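Local coordinates for uncharacterized hypothetical protein (Parabacteroides merdae, PDB 4EI0) that is of unknown function but belongs to the DUF4466 family and folds into a chain dominated by antiparallel beta sheets, found in an assembly of two copies, at residues 13-17 with 42-48; 70-74 with 105-111; 84-88 with 99-103; 148-152 with 254-259; 168-174 with 306-310. All coordinates share one frame. Residue numbers count along the deposited sequence, not the author numbering.

Contact 1: 13-17 with 42-48; sequences VSALS and MAIPNEL
An inverse gamma turn centred on Ser14 (phi/psi -85/45), closed by a weak bond of 2.8 Å from Ala15 N to Val13 O, sharply bends the chain before it enters its first strand. Ala15 is then almost fully extended (-172/172), and Leu16 (-52/129) leads into the single beta pair of the contact. Ser17 and Ala43 form an antiparallel hydrogen-bonded pair, CA atoms 5.4 Å apart: Ser17 N gives to Ala43 O at 2.8 Å and Ala43 N to Ser17 O at 3.0 Å. CA-H...O contacts flank it, Leu16 CA to Ala43 O and Met42 CA to Ser17 O, both 3.4 Å. The small side chains of Ser17 and Ala43 share one face. Leu16 (chi1 t, chi2 p) instead brings CD1 to 4.0 Å from Ile44 CB, and both residues pack on Leu51 and Ala133 of the facing sheet, where branched apolar side chains suit the space between the sheets. Pro45, which lacks an N-H, cannot continue the pairing; its CG lies 3.6 Å from Val13 O and its CD 3.6 Å from Ala15 O. Leu48 N returns to Pro45 O at 3.0 Å, so the chain curls back and Leu48 CD1 comes to 3.6 Å from Ser14 O. This is the frayed end of an antiparallel pair, where edge strand 17-22 begins beside the finish of strand 35-43 in a beta sandwich.

Contact 2: 70-74 with 105-111; sequences PNSYY and TCAATLR
This is a splayed pairing of neighbouring strands, 67-75 and 107-115, in one antiparallel sheet of the N-terminal beta sandwich. The axes of 71-74 and 107-111 approach to 4.7 Å with their directions 112° apart, so direct backbone bonding is confined to the crossing, where Tyr73 N meets Thr109 O at 3.0 Å. Ser72, small and chi1 t, lends its hydroxyl as acceptor: Thr109 N reaches Ser72 OG at 3.1 Å. Where the strands diverge a water spans the gap, 2.5 Å from Asn71 O and 2.8 Å from Arg111 N. The extended Arg111 lays its guanidinium flat on Tyr73 (Arg111 CZ to the centroid of the Tyr73 ring 3.7 Å, planes at 5°), a cation-pi stack whose outer ends are held by Asp81, salt-bridged to Arg111, and Asp69, bonded to the Tyr73 hydroxyl. Leu110 CD2 packs 3.5 Å from Asn71 O. Tyr74 (chi1 m) stacks on Tyr74 of the second subunit while its OH donates to Ala107 O at only 2.5 Å.

Contact 3: 84-88 with 99-103; sequences VKVCS and IDFTV
The two backbones run 127° apart (CA 85 to 88 against CA 99 to 103) and meet in a single bridge, Cys87 with Phe101, CA atoms 4.2 Å apart. Val86 (phi/psi -104/-7) and Thr102 (-113/1) kink each chain beside it. Thr102 N gives to Val86 O at 2.9 Å, Val103 N adds a weak bond of 3.2 Å to Val86 O, and Ser88 N gives to Asp100 O at 3.0 Å. A water 2.8 Å from Ser88 OG accepts from Asp100 N at 2.9 Å. The bridge ties together the two sheets of the N-terminal beta sandwich: 84-88 leaves strand 81-85, outermost in its sheet within this chain, whereas 99-103 leaves strand 96-100 of the second. Between the sheets Cys87 (chi1 m) sets SG over the face of the Phe101 ring, 3.9 Å from the ring centroid and 13° off its normal, a sulfur-aromatic contact suited to a compact, polarisable thiol. Cys87 CB also touches Ile99 CD1 at 3.4 Å, and Ile99, Phe101 and Cys87 all reach Leu110. Beta-branched valines pack beside the bridge, Val86 CB 4.1 Å from Val103 CB. Lys85 makes backbone hydrogen bonds to the second subunit.

Contact 4: 148-152 with 254-259; sequences ISKMD and IDDLDF
Ile254 O lies 3.6 Å from Met151 CE, a van der Waals approach; its hydrogen bond comes from Lys308 NZ. Asp255 is at the N-cap position of helix 256-261, but its carboxylate makes no capping bond: in the conformer given, Asp255 OD1 takes Asp256 N at 2.7 Å, while Asp258 OD2 holds Asp255 N at 2.8 Å. Asp256, first in the helix (chi1 m), reaches across with both oxygens: Asp256 OD1 accepts from Ser149 OG at a very short 2.5 Å, and Asp256 OD2 from Lys150 N at 2.9 Å and 175°. Ser149 OG also accepts from Met151 N at 2.9 Å, an ST turn suited to a small hydroxyl. The carboxylate ties the N-terminus of helix 256-261 to the connection from strand 138-147 to strand 152-159. Phe259, one helical turn on, meets selenomethionine Met151 (chi m, t, m) in a Met-aromatic contact: Met151 SE is 3.7 Å from Phe259 CE2 and 4.9 Å from the ring centroid, 81° off the ring normal.

Contact 5: 168-174 with 306-310; sequences FLNEGEA and SVKRY
Hydrogen bonds from one arginine dominate this contact. Arg309 extends from strand 302-311 (chi1 and chi2 t, chi3 p) into the loop 168-174, where NH1 donates to Phe168 O at 2.9 Å and to Asn170 O at 2.8 Å; NH2 adds a weak bond of 3.2 Å to Asn170 O. Glu173 O lies over one face of the guanidinium, 3.1 Å from Arg309 NH1, at an angle too poor for a bond.

The loop that presents these carbonyls is shaped by a type II beta turn from Asn170 to Glu173, with a weak 3.3 Å bond from Glu173 N to Asn170 O. Gly172, in its third position, takes phi/psi 63/12, which glycine adopts with ease. Asn170 ND2 also donates to Glu173 OE1 at 3.1 Å; outside the loop Asn170 binds Lys192 and Glu173 binds His176.

Apolar contacts fill the space by the strand. Val307 CG1 is 4.0 Å from both Phe168 CE1, at the ring edge, and Ala174 CB, whose small methyl lets the loop come close; Ala174 CB is also 3.9 Å from Arg309 CB. The loop, which joins strands 165-167 and 176-178, is thus pinned to the other sheet of the C-terminal half. The guanidinium satisfies Phe168 O and Asn170 O as hydrogen-bond acceptors while a salt bridge to Asp152 balances its charge, whereas Ala174 O is buried without a partner.

The five contacts fall into two groups, one in each half of the elongated chain. Contacts 1, 2 and 3 share a sheet: Ile44 N and Cys106 O, 2.9 Å apart, join contacts 1 and 2, and Ser72 N and Val84 O, 2.8 Å apart, join contact 2 to contact 3, nested within its loop. Met42 CE also touches Phe101 CZ at 3.9 Å. Contacts 2 and 3 both meet the second subunit. Contacts 4 and 5, with centres about 12 Å apart, interlock through a 2.9 Å salt bridge between Asp152 OD2 and Arg309 NH2. The groups never touch; their nearest atoms, in contacts 2 and 4, are about 16 Å apart. No active site is known.

Contact 1: 13-17 with 42-48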
# COMPACT_ATOMS: atom_id res chain seq x y z
N VAL B 13 8.55 -0.61 -15.73
CA VAL B 13 9.93 -1.07 -15.88
C VAL B 13 10.13 -2.59 -15.55
O VAL B 13 9.89 -3.06 -14.45
CB VAL B 13 10.90 -0.17 -15.10
CG1 VAL B 13 12.34 -0.56 -15.35
CG2 VAL B 13 10.66 1.26 -15.52
N SER B 14 10.60 -3.34 -16.53
CA SER B 14 10.68 -4.80 -16.38
C SER B 14 11.98 -5.23 -15.68
O SER B 14 12.67 -6.16 -16.08
CB SER B 14 10.49 -5.48 -17.72
OG SER B 14 11.16 -4.78 -18.76
N ALA B 15 12.28 -4.52 -14.61
CA ALA B 15 13.48 -4.72 -13.80
C ALA B 15 13.31 -3.82 -12.55
O ALA B 15 12.38 -3.02 -12.48
CB ALA B 15 14.75 -4.31 -14.57
N LEU B 16 14.21 -3.96 -11.59
CA LEU B 16 14.30 -3.05 -10.44
C LEU B 16 14.36 -1.64 -10.89
O LEU B 16 15.13 -1.31 -11.78
CB LEU B 16 15.57 -3.34 -9.64
CG LEU B 16 15.71 -2.55 -8.34
CD1 LEU B 16 14.44 -2.65 -7.49
CD2 LEU B 16 16.90 -3.16 -7.62
N SER B 17 13.50 -0.80 -10.34
CA SER B 17 13.53 0.61 -10.64
C SER B 17 13.33 1.47 -9.37
O SER B 17 12.94 0.97 -8.31
CB SER B 17 12.45 0.91 -11.65
OG SER B 17 11.21 0.81 -10.98
N MSE B 42 10.83 2.39 -4.58
CA MSE B 42 11.51 1.29 -5.27
C MSE B 42 10.49 0.27 -5.74
O MSE B 42 9.46 0.10 -5.12
CB MSE B 42 12.48 0.60 -4.30
CG MSE B 42 13.48 1.53 -3.66
SE MSE B 42 14.10 0.88 -1.95
CE MSE B 42 12.46 1.59 -1.01
N ALA B 43 10.75 -0.40 -6.86
CA ALA B 43 9.79 -1.41 -7.38
C ALA B 43 10.51 -2.39 -8.29
O ALA B 43 11.40 -2.00 -9.03
CB ALA B 43 8.61 -0.77 -8.14
N ILE B 44 10.15 -3.67 -8.17
CA ILE B 44 10.66 -4.73 -8.98
C ILE B 44 9.45 -5.57 -9.33
O ILE B 44 8.58 -5.75 -8.51
CB ILE B 44 11.74 -5.55 -8.25
CG1 ILE B 44 12.39 -6.56 -9.22
CG2 ILE B 44 11.20 -6.26 -7.02
CD1 ILE B 44 13.59 -7.30 -8.66
N PRO B 45 9.36 -6.05 -10.58
CA PRO B 45 8.26 -6.95 -10.86
C PRO B 45 8.33 -8.16 -9.92
O PRO B 45 9.39 -8.75 -9.71
CB PRO B 45 8.49 -7.34 -12.33
CG PRO B 45 9.32 -6.23 -12.88
CD PRO B 45 10.23 -5.85 -11.76
N ASN B 46 7.18 -8.49 -9.31
CA ASN B 46 7.12 -9.48 -8.23
C ASN B 46 7.63 -10.85 -8.61
O ASN B 46 8.22 -11.52 -7.79
CB ASN B 46 5.69 -9.64 -7.72
CG ASN B 46 5.63 -10.32 -6.36
OD1 ASN B 46 6.38 -9.96 -5.44
ND2 ASN B 46 4.74 -11.28 -6.22
N GLU B 47 7.46 -11.23 -9.86
CA GLU B 47 7.92 -12.54 -10.32
C GLU B 47 9.46 -12.63 -10.50
O GLU B 47 10.00 -13.72 -10.50
CB GLU B 47 7.17 -12.96 -11.59
CG GLU B 47 7.59 -12.25 -12.87
CD GLU B 47 6.98 -10.85 -13.10
OE1 GLU B 47 6.32 -10.22 -12.19
OE2 GLU B 47 7.19 -10.35 -14.24
N LEU B 48 10.14 -11.49 -10.59
CA LEU B 48 11.60 -11.44 -10.75
C LEU B 48 12.36 -11.48 -9.42
O LEU B 48 13.47 -12.00 -9.34
CB LEU B 48 12.03 -10.21 -11.55
CG LEU B 48 11.54 -10.04 -13.00
CD1 LEU B 48 12.16 -8.76 -13.62
CD2 LEU B 48 11.81 -11.25 -13.89

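Contact 2: 70-74 with 105-111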
# COMPACT_ATOMS: atom_id res chain seq x y z
N PRO B 70 11.95 2.70 9.11
CA PRO B 70 11.90 1.34 8.62
C PRO B 70 10.53 0.95 8.03
O PRO B 70 10.36 -0.24 7.65
CB PRO B 70 12.24 0.50 9.88
CG PRO B 70 11.71 1.33 11.02
CD PRO B 70 11.87 2.77 10.60
N ASN B 71 9.54 1.85 8.03
CA ASN B 71 8.24 1.51 7.48
C ASN B 71 8.13 1.91 6.04
O ASN B 71 8.55 2.97 5.68
CB ASN B 71 7.11 2.17 8.24
CG ASN B 71 7.05 1.72 9.67
OD1 ASN B 71 6.52 0.67 10.00
ND2 ASN B 71 7.58 2.54 10.53
N SER B 72 7.56 1.05 5.22
CA SER B 72 7.17 1.48 3.90
C SER B 72 5.79 2.08 4.05
O SER B 72 4.96 1.55 4.75
CB SER B 72 7.16 0.34 2.88
OG SER B 72 6.51 0.75 1.70
N TYR B 73 5.58 3.21 3.39
CA TYR B 73 4.32 3.95 3.41
C TYR B 73 3.59 3.65 2.13
O TYR B 73 3.96 4.17 1.11
CB TYR B 73 4.62 5.47 3.57
CG TYR B 73 5.09 5.73 5.00
CD1 TYR B 73 4.16 5.96 6.02
CD2 TYR B 73 6.42 5.66 5.34
CE1 TYR B 73 4.58 6.12 7.33
CE2 TYR B 73 6.84 5.82 6.64
CZ TYR B 73 5.90 6.05 7.63
OH TYR B 73 6.30 6.14 8.94
N TYR B 74 2.57 2.80 2.21
CA TYR B 74 1.67 2.49 1.12
C TYR B 74 0.46 3.47 1.27
O TYR B 74 0.29 4.09 2.31
CB TYR B 74 1.24 0.98 1.16
CG TYR B 74 2.42 0.03 1.02
CD1 TYR B 74 3.06 -0.13 -0.21
CD2 TYR B 74 2.95 -0.60 2.12
CE1 TYR B 74 4.16 -0.95 -0.34
CE2 TYR B 74 4.06 -1.42 1.99
CZ TYR B 74 4.64 -1.61 0.75
OH TYR B 74 5.81 -2.33 0.67
N THR B 105 8.85 -7.99 -0.15
CA THR B 105 7.99 -7.15 -0.94
C THR B 105 8.62 -6.81 -2.25
O THR B 105 9.84 -6.71 -2.36
CB THR B 105 7.61 -5.87 -0.18
OG1 THR B 105 6.65 -5.16 -0.96
CG2 THR B 105 8.83 -5.06 0.11
N CYS B 106 7.78 -6.55 -3.25
CA CYS B 106 8.28 -6.07 -4.53
C CYS B 106 8.25 -4.56 -4.71
O CYS B 106 8.68 -4.06 -5.73
CB CYS B 106 7.50 -6.72 -5.65
SG CYS B 106 5.76 -6.35 -5.68
N ALA B 107 7.75 -3.81 -3.73
CA ALA B 107 7.57 -2.37 -3.91
C ALA B 107 7.48 -1.71 -2.55
O ALA B 107 6.82 -2.23 -1.64
CB ALA B 107 6.35 -2.01 -4.79
N ALA B 108 8.21 -0.61 -2.38
CA ALA B 108 8.14 0.10 -1.09
C ALA B 108 8.53 1.56 -1.30
O ALA B 108 9.19 1.91 -2.26
CB ALA B 108 9.08 -0.52 -0.09
N THR B 109 8.07 2.40 -0.38
CA THR B 109 8.50 3.79 -0.30
C THR B 109 8.95 4.11 1.09
O THR B 109 8.19 3.96 2.04
CB THR B 109 7.37 4.74 -0.65
OG1 THR B 109 6.93 4.45 -1.95
CG2 THR B 109 7.82 6.21 -0.59
N LEU B 110 10.22 4.40 1.22
CA LEU B 110 10.84 4.63 2.51
C LEU B 110 11.15 6.09 2.62
O LEU B 110 11.53 6.70 1.61
CB LEU B 110 12.14 3.85 2.67
CG LEU B 110 12.08 2.31 2.68
CD1 LEU B 110 13.51 1.82 2.70
CD2 LEU B 110 11.25 1.80 3.86
N ARG B 111 10.96 6.63 3.82
CA ARG B 111 11.31 8.03 4.13
C ARG B 111 12.67 8.13 4.75
O ARG B 111 12.98 7.40 5.71
CB ARG B 111 10.26 8.59 5.03
CG ARG B 111 8.95 8.74 4.28
CD ARG B 111 7.83 9.19 5.18
NE ARG B 111 6.62 9.20 4.39
CZ ARG B 111 5.40 9.29 4.89
NH1 ARG B 111 5.22 9.38 6.20
NH2 ARG B 111 4.38 9.25 4.08
O HOH W 1 10.10 4.96 5.85

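Contact 3: 84-88 with 99-103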
# COMPACT_ATOMS: atom_id res chain seq x y z
N VAL B 84 3.91 0.01 7.01
CA VAL B 84 4.13 -1.42 7.17
C VAL B 84 5.61 -1.58 7.47
O VAL B 84 6.49 -1.11 6.71
CB VAL B 84 3.73 -2.23 5.90
CG1 VAL B 84 4.04 -3.72 6.11
CG2 VAL B 84 2.29 -1.96 5.54
N LYS B 85 5.93 -2.23 8.56
CA LYS B 85 7.36 -2.26 9.04
C LYS B 85 8.09 -3.38 8.31
O LYS B 85 8.13 -4.52 8.73
CB LYS B 85 7.45 -2.44 10.57
CG LYS B 85 8.87 -2.41 11.16
CD LYS B 85 8.99 -1.61 12.45
CE LYS B 85 10.32 -1.87 13.19
NZ LYS B 85 10.20 -2.05 14.67
N VAL B 86 8.73 -3.01 7.20
CA VAL B 86 9.30 -3.98 6.28
C VAL B 86 10.81 -4.09 6.39
O VAL B 86 11.41 -4.97 5.79
CB VAL B 86 8.92 -3.66 4.82
CG1 VAL B 86 7.40 -3.83 4.58
CG2 VAL B 86 9.38 -2.29 4.45
N CYS B 87 11.41 -3.21 7.17
CA CYS B 87 12.86 -3.17 7.33
C CYS B 87 13.29 -3.29 8.75
O CYS B 87 12.53 -3.00 9.70
CB CYS B 87 13.43 -1.85 6.81
SG CYS B 87 13.25 -1.50 5.07
N SER B 88 14.55 -3.68 8.93
CA SER B 88 15.17 -3.56 10.26
C SER B 88 15.67 -2.11 10.39
O SER B 88 15.58 -1.34 9.45
CB SER B 88 16.30 -4.56 10.40
OG SER B 88 17.08 -4.57 9.21
N ILE B 99 19.78 0.47 4.98
CA ILE B 99 18.68 -0.22 5.64
C ILE B 99 18.38 -1.52 4.85
O ILE B 99 18.41 -1.52 3.62
CB ILE B 99 17.44 0.67 5.75
CG1 ILE B 99 16.44 0.05 6.72
CG2 ILE B 99 16.87 0.89 4.35
CD1 ILE B 99 15.31 0.96 7.13
N ASP B 100 18.10 -2.59 5.59
CA ASP B 100 17.83 -3.92 5.01
C ASP B 100 16.37 -4.25 5.09
O ASP B 100 15.76 -4.05 6.16
CB ASP B 100 18.55 -5.02 5.78
CG ASP B 100 20.03 -5.07 5.49
OD1 ASP B 100 20.42 -4.73 4.38
OD2 ASP B 100 20.80 -5.46 6.37
N PHE B 101 15.82 -4.82 4.02
CA PHE B 101 14.45 -5.31 4.10
C PHE B 101 14.46 -6.66 4.83
O PHE B 101 15.28 -7.50 4.54
CB PHE B 101 13.86 -5.44 2.71
CG PHE B 101 13.52 -4.14 2.07
CD1 PHE B 101 14.48 -3.42 1.43
CD2 PHE B 101 12.22 -3.68 2.07
CE1 PHE B 101 14.18 -2.23 0.84
CE2 PHE B 101 11.91 -2.48 1.51
CZ PHE B 101 12.88 -1.75 0.88
N THR B 102 13.56 -6.86 5.77
CA THR B 102 13.41 -8.17 6.43
C THR B 102 12.06 -8.77 6.05
O THR B 102 11.74 -9.82 6.52
CB THR B 102 13.52 -8.02 7.96
OG1 THR B 102 12.66 -6.94 8.37
CG2 THR B 102 14.99 -7.67 8.36
N VAL B 103 11.27 -8.10 5.21
CA VAL B 103 9.93 -8.60 4.79
C VAL B 103 9.95 -8.70 3.29
O VAL B 103 10.51 -7.79 2.58
CB VAL B 103 8.79 -7.68 5.30
CG1 VAL B 103 7.41 -8.05 4.70
CG2 VAL B 103 8.70 -7.72 6.85
O HOH W 2 18.81 -2.57 8.40

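Contact 4: 148-152 with 254-259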
# COMPACT_ATOMS: atom_id res chain seq x y z
N ILE B 148 22.02 25.06 1.84
CA ILE B 148 21.78 25.09 3.29
C ILE B 148 21.98 26.57 3.71
O ILE B 148 22.98 27.23 3.32
CB ILE B 148 22.77 24.15 4.05
CG1 ILE B 148 22.74 22.72 3.48
CG2 ILE B 148 22.54 24.19 5.54
CD1 ILE B 148 21.41 22.00 3.52
N SER B 149 21.04 27.09 4.47
CA SER B 149 21.01 28.44 4.91
C SER B 149 22.20 28.71 5.86
O SER B 149 22.70 27.80 6.48
CB SER B 149 19.73 28.64 5.69
OG SER B 149 19.66 29.93 6.25
N LYS B 150 22.58 29.98 5.98
CA LYS B 150 23.48 30.46 7.05
C LYS B 150 22.77 30.74 8.36
O LYS B 150 23.41 31.00 9.40
CB LYS B 150 24.19 31.74 6.62
CG LYS B 150 25.21 31.53 5.50
CD LYS B 150 25.95 32.81 5.09
CE LYS B 150 26.15 33.80 6.24
NZ LYS B 150 27.15 34.86 5.91
N MSE B 151 21.46 30.70 8.34
CA MSE B 151 20.69 31.17 9.49
C MSE B 151 20.76 30.21 10.66
O MSE B 151 20.99 29.01 10.50
CB MSE B 151 19.22 31.37 9.13
CG MSE B 151 18.96 32.52 8.22
SE MSE B 151 17.05 32.78 7.81
CE MSE B 151 16.75 30.99 6.97
N ASP B 152 20.60 30.77 11.85
CA ASP B 152 20.26 30.06 13.07
C ASP B 152 18.83 30.34 13.41
O ASP B 152 18.31 31.42 13.09
CB ASP B 152 21.12 30.53 14.23
CG ASP B 152 22.52 29.93 14.22
OD1 ASP B 152 22.63 28.69 14.29
OD2 ASP B 152 23.52 30.69 14.14
N ILE B 254 11.14 33.73 5.81
CA ILE B 254 12.28 34.64 5.80
C ILE B 254 13.49 33.81 5.49
O ILE B 254 13.76 32.79 6.18
CB ILE B 254 12.46 35.32 7.16
CG1 ILE B 254 11.20 36.15 7.49
CG2 ILE B 254 13.71 36.20 7.20
CD1 ILE B 254 11.16 36.50 8.96
N ASP B 255 14.23 34.22 4.48
CA ASP B 255 15.42 33.48 4.07
C ASP B 255 16.63 34.42 4.18
O ASP B 255 16.53 35.61 4.59
CB ASP B 255 15.24 32.87 2.65
CG ASP B 255 16.20 31.68 2.35
OD1 ASP B 255 17.10 31.36 3.16
OD2 ASP B 255 16.05 31.07 1.27
N ASP B 256 17.79 33.88 3.84
CA ASP B 256 19.03 34.64 3.90
C ASP B 256 18.96 35.99 3.13
O ASP B 256 19.47 36.98 3.57
CB ASP B 256 20.21 33.81 3.35
CG ASP B 256 20.49 32.52 4.17
OD1 ASP B 256 19.61 31.98 4.86
OD2 ASP B 256 21.65 32.05 4.11
N LEU B 257 18.36 36.00 1.95
CA LEU B 257 18.38 37.20 1.11
C LEU B 257 17.59 38.35 1.77
O LEU B 257 17.97 39.51 1.67
CB LEU B 257 17.83 36.87 -0.30
CG LEU B 257 17.59 38.06 -1.25
CD1 LEU B 257 18.94 38.67 -1.64
CD2 LEU B 257 16.73 37.65 -2.46
N ASP B 258 16.51 38.01 2.46
CA ASP B 258 15.70 38.99 3.20
C ASP B 258 16.55 39.67 4.28
O ASP B 258 16.40 40.87 4.51
CB ASP B 258 14.51 38.30 3.87
CG ASP B 258 13.60 37.61 2.86
OD1 ASP B 258 13.15 38.29 1.93
OD2 ASP B 258 13.35 36.39 2.97
N PHE B 259 17.41 38.92 4.96
CA PHE B 259 18.34 39.54 5.92
C PHE B 259 19.37 40.44 5.28
O PHE B 259 19.69 41.53 5.81
CB PHE B 259 19.03 38.50 6.78
CG PHE B 259 18.17 38.01 7.88
CD1 PHE B 259 17.85 38.85 8.89
CD2 PHE B 259 17.64 36.72 7.86
CE1 PHE B 259 17.03 38.44 9.91
CE2 PHE B 259 16.84 36.29 8.90
CZ PHE B 259 16.54 37.16 9.91

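Contact 5: 168-174 with 306-310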
# COMPACT_ATOMS: atom_id res chain seq x y z
N PHE B 168 21.90 38.19 21.15
CA PHE B 168 22.01 37.61 19.82
C PHE B 168 23.46 37.29 19.49
O PHE B 168 23.77 37.10 18.33
CB PHE B 168 21.45 38.60 18.75
CG PHE B 168 20.03 39.03 19.00
CD1 PHE B 168 18.97 38.22 18.62
CD2 PHE B 168 19.76 40.20 19.64
CE1 PHE B 168 17.68 38.60 18.87
CE2 PHE B 168 18.48 40.58 19.91
CZ PHE B 168 17.44 39.80 19.52
N LEU B 169 24.32 37.12 20.50
CA LEU B 169 25.78 36.98 20.24
C LEU B 169 26.38 35.62 20.47
O LEU B 169 27.54 35.43 20.19
CB LEU B 169 26.57 38.03 21.06
CG LEU B 169 26.09 39.51 20.86
CD1 LEU B 169 26.82 40.60 21.65
CD2 LEU B 169 26.17 39.82 19.36
N ASN B 170 25.61 34.65 20.96
CA ASN B 170 26.18 33.39 21.27
C ASN B 170 26.33 32.53 20.00
O ASN B 170 25.47 32.51 19.13
CB ASN B 170 25.31 32.65 22.30
CG ASN B 170 25.44 33.19 23.70
OD1 ASN B 170 26.29 34.03 24.02
ND2 ASN B 170 24.58 32.71 24.57
N GLU B 171 27.41 31.74 19.93
CA GLU B 171 27.65 30.80 18.83
C GLU B 171 26.50 29.81 18.69
O GLU B 171 26.07 29.19 19.68
CB GLU B 171 28.85 29.86 19.05
CG GLU B 171 30.26 30.24 19.34
CD GLU B 171 31.05 28.92 19.33
OE1 GLU B 171 31.23 28.22 20.39
OE2 GLU B 171 31.40 28.52 18.20
N GLY B 172 26.04 29.61 17.48
CA GLY B 172 25.02 28.59 17.23
C GLY B 172 23.68 28.79 17.89
O GLY B 172 22.86 27.90 17.84
N GLU B 173 23.42 29.97 18.46
CA GLU B 173 22.18 30.22 19.21
C GLU B 173 21.55 31.50 18.70
O GLU B 173 22.09 32.54 18.93
CB GLU B 173 22.49 30.42 20.70
CG GLU B 173 22.33 29.24 21.63
CD GLU B 173 22.40 29.65 23.11
OE1 GLU B 173 23.48 30.03 23.59
OE2 GLU B 173 21.36 29.65 23.80
N ALA B 174 20.39 31.42 18.02
CA ALA B 174 19.79 32.60 17.38
C ALA B 174 19.54 33.71 18.39
O ALA B 174 19.72 34.88 18.11
CB ALA B 174 18.49 32.23 16.66
N SER B 306 10.24 33.48 19.15
CA SER B 306 11.02 32.65 18.26
C SER B 306 11.87 33.56 17.36
O SER B 306 11.41 34.61 16.96
CB SER B 306 10.09 31.81 17.41
OG SER B 306 9.26 31.02 18.26
N VAL B 307 13.09 33.17 17.03
CA VAL B 307 14.07 34.09 16.39
C VAL B 307 14.81 33.37 15.29
O VAL B 307 15.22 32.23 15.47
CB VAL B 307 15.09 34.61 17.44
CG1 VAL B 307 16.19 35.48 16.82
CG2 VAL B 307 14.40 35.30 18.59
N LYS B 308 14.92 34.02 14.14
CA LYS B 308 15.89 33.71 13.12
C LYS B 308 16.99 34.73 13.20
O LYS B 308 16.73 35.91 13.42
CB LYS B 308 15.28 33.74 11.75
CG LYS B 308 14.55 32.46 11.40
CD LYS B 308 13.80 32.54 10.09
CE LYS B 308 13.25 31.17 9.63
NZ LYS B 308 12.55 31.26 8.33
N ARG B 309 18.24 34.26 13.11
CA ARG B 309 19.44 35.17 13.13
C ARG B 309 20.33 34.88 11.94
O ARG B 309 20.44 33.73 11.51
CB ARG B 309 20.20 34.98 14.43
CG ARG B 309 21.38 35.92 14.62
CD ARG B 309 22.27 35.56 15.80
NE ARG B 309 22.97 34.31 15.58
CZ ARG B 309 23.86 33.77 16.42
NH1 ARG B 309 24.21 34.39 17.53
NH2 ARG B 309 24.41 32.59 16.11
N TYR B 310 20.95 35.93 11.38
CA TYR B 310 21.80 35.81 10.21
C TYR B 310 23.06 36.65 10.46
O TYR B 310 22.98 37.83 10.80
CB TYR B 310 21.03 36.32 8.97
CG TYR B 310 21.81 36.31 7.67
CD1 TYR B 310 21.84 35.20 6.89
CD2 TYR B 310 22.54 37.41 7.26
CE1 TYR B 310 22.57 35.18 5.70
CE2 TYR B 310 23.27 37.41 6.10
CZ TYR B 310 23.29 36.26 5.33
OH TYR B 310 23.99 36.23 4.15